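Local coordinates for putative capsular polysaccharide biosynthesis protein (Streptococcus pneumoniae serotype 4, PDB 6EWJ) that is a probable pyridoxal-phosphate-dependent sugar aminotransferase, essential in the biosynthesis of pneumococcal teichoic acid, at residues Gly80-Val85 against Thr103-Asp108. Residues are numbered along the deposited sequence; the frame is centred on the assembly and turned at random.
Sequences GDEVIV and TPVMVD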
loop_
_atom_site.group_PDB
_atom_site.type_symbol
_atom_site.label_atom_id
_atom_site.label_comp_id
_atom_site.label_asym_id
_atom_site.label_seq_id
_atom_site.Cartn_x
_atom_site.Cartn_y
_atom_site.Cartn_z
ATOM N N GLY A 80 14.918 2.377 -19.697
ATOM C CA GLY A 80 15.456 1.796 -20.917
ATOM C C GLY A 80 14.735 0.545 -21.394
ATOM O O GLY A 80 14.890 0.186 -22.556
ATOM N N ASP A 81 13.952 -0.111 -20.533
ATOM C CA ASP A 81 13.125 -1.261 -20.930
ATOM C C ASP A 81 11.748 -0.824 -21.438
ATOM O O ASP A 81 11.222 0.202 -21.017
ATOM C CB ASP A 81 12.892 -2.219 -19.763
ATOM C CG ASP A 81 14.180 -2.786 -19.186
ATOM O OD1 ASP A 81 15.084 -3.117 -19.954
ATOM O OD2 ASP A 81 14.254 -2.908 -17.959
ATOM N N GLU A 82 11.180 -1.616 -22.349
ATOM C CA GLU A 82 9.825 -1.422 -22.873
ATOM C C GLU A 82 8.873 -2.503 -22.354
ATOM O O GLU A 82 9.265 -3.675 -22.126
ATOM C CB GLU A 82 9.837 -1.416 -24.395
ATOM C CG GLU A 82 10.533 -0.178 -24.956
ATOM C CD GLU A 82 10.709 -0.188 -26.451
ATOM O OE1 GLU A 82 10.387 -1.215 -27.116
ATOM O OE2 GLU A 82 11.166 0.856 -26.972
ATOM N N VAL A 83 7.653 -2.078 -22.046
ATOM C CA VAL A 83 6.599 -2.995 -21.610
ATOM C C VAL A 83 5.397 -2.767 -22.462
ATOM O O VAL A 83 4.897 -1.653 -22.544
ATOM C CB VAL A 83 6.173 -2.806 -20.135
ATOM C CG1 VAL A 83 5.090 -3.813 -19.753
ATOM C CG2 VAL A 83 7.367 -2.922 -19.240
ATOM N N ILE A 84 4.917 -3.830 -23.080
ATOM C CA ILE A 84 3.794 -3.722 -23.973
ATOM C C ILE A 84 2.476 -3.911 -23.220
ATOM O O ILE A 84 2.314 -4.864 -22.450
ATOM C CB ILE A 84 3.913 -4.733 -25.137
ATOM C CG1 ILE A 84 4.975 -4.239 -26.114
ATOM C CG2 ILE A 84 2.585 -4.909 -25.823
ATOM C CD1 ILE A 84 5.380 -5.195 -27.205
ATOM N N VAL A 85 1.530 -3.032 -23.498
ATOM C CA VAL A 85 0.197 -3.097 -22.946
ATOM C C VAL A 85 -0.829 -2.806 -24.049
ATOM O O VAL A 85 -0.523 -2.086 -24.988
ATOM C CB VAL A 85 -0.053 -2.078 -21.835
ATOM C CG1 VAL A 85 0.842 -2.379 -20.668
ATOM C CG2 VAL A 85 0.181 -0.623 -22.287
ATOM N N THR A 103 9.330 2.205 -20.226
ATOM C CA THR A 103 8.594 2.886 -21.279
ATOM C C THR A 103 7.395 2.056 -21.704
ATOM O O THR A 103 7.559 0.930 -22.202
ATOM C CB THR A 103 9.495 3.150 -22.488
ATOM O OG1 THR A 103 10.677 3.820 -22.054
ATOM C CG2 THR A 103 8.777 4.048 -23.529
ATOM N N PRO A 104 6.169 2.579 -21.487
ATOM C CA PRO A 104 5.023 1.820 -22.026
ATOM C C PRO A 104 5.010 1.845 -23.551
ATOM O O PRO A 104 5.390 2.858 -24.135
ATOM C CB PRO A 104 3.812 2.585 -21.503
ATOM C CG PRO A 104 4.354 3.482 -20.399
ATOM C CD PRO A 104 5.753 3.805 -20.792
ATOM N N VAL A 105 4.639 0.719 -24.165
ATOM C CA VAL A 105 4.410 0.614 -25.582
ATOM C C VAL A 105 2.993 0.048 -25.766
ATOM O O VAL A 105 2.713 -1.074 -25.369
ATOM C CB VAL A 105 5.411 -0.348 -26.257
ATOM C CG1 VAL A 105 5.099 -0.486 -27.726
ATOM C CG2 VAL A 105 6.830 0.132 -26.082
ATOM N N MET A 106 2.103 0.835 -26.355
ATOM C CA MET A 106 0.709 0.453 -26.499
ATOM C C MET A 106 0.505 -0.208 -27.847
ATOM O O MET A 106 1.179 0.160 -28.831
ATOM C CB MET A 106 -0.193 1.690 -26.365
ATOM C CG MET A 106 -0.094 2.355 -25.002
ATOM S SD MET A 106 -1.332 3.656 -24.811
ATOM C CE MET A 106 -0.612 4.426 -23.363
ATOM N N VAL A 107 -0.408 -1.173 -27.869
ATOM C CA VAL A 107 -0.734 -1.914 -29.095
ATOM C C VAL A 107 -2.245 -1.865 -29.298
ATOM O O VAL A 107 -2.998 -2.050 -28.351
ATOM C CB VAL A 107 -0.250 -3.366 -29.020
ATOM C CG1 VAL A 107 -0.631 -4.130 -30.274
ATOM C CG2 VAL A 107 1.260 -3.411 -28.846
ATOM N N ASP A 108 -2.664 -1.628 -30.549
ATOM C CA ASP A 108 -4.074 -1.531 -30.871
ATOM C C ASP A 108 -4.730 -2.894 -30.767
ATOM O O ASP A 108 -4.041 -3.936 -30.764
ATOM C CB ASP A 108 -4.317 -0.937 -32.286
ATOM C CG ASP A 108 -5.675 -0.283 -32.421
ATOM O OD1 ASP A 108 -6.415 -0.159 -31.403
ATOM O OD2 ASP A 108 -6.008 0.158 -33.535
HETATM O O HOH W 1 12.283 4.047 -19.968
#
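V105 stands between the side chains of E82 and I84 on one face of a parallel strand pair. With CG1 anti to the backbone N (chi1 177°), its CG2 is left beside that N and meets E82 CB at 3.8 Å; this one methyl is about equally close to E82 CG and CD, the two side chains crossing at a slant, and the carboxylate reaches on to T126. V105 CB packs at 3.9 Å against I84 CG1. Further along the same face, I84 CG2 touches V107 CG2 at 3.6 Å. Both backbone polar atoms of V105 bond to the same neighbour: its N donates to V83 O, its O accepts from V85 N at 3.0 Å. This is a right-handed beta-alpha-beta crossover in the large sheet of a PLP-dependent aminotransferase fold; strand 103-107 is the outermost within the chain, and connecting helix 92-99 lies over the opposite face, where its I97 meets V83, V85 and P104. There the side chains of V85 and M106 lie side by side, pointing the same way, with V85 CG2 4.0 Å from M106 CG. V85 O takes the last cross-strand bond, from V107 N, bent to 141° at the hydrogen. At the other end T103, like V105, is bonded through both N and O: T103 N gives a nearly straight bond to D81 O (2.9 Å), and T103 O accepts from V83 N at 3.0 Å, while a water links T103 OG1 to G80 N.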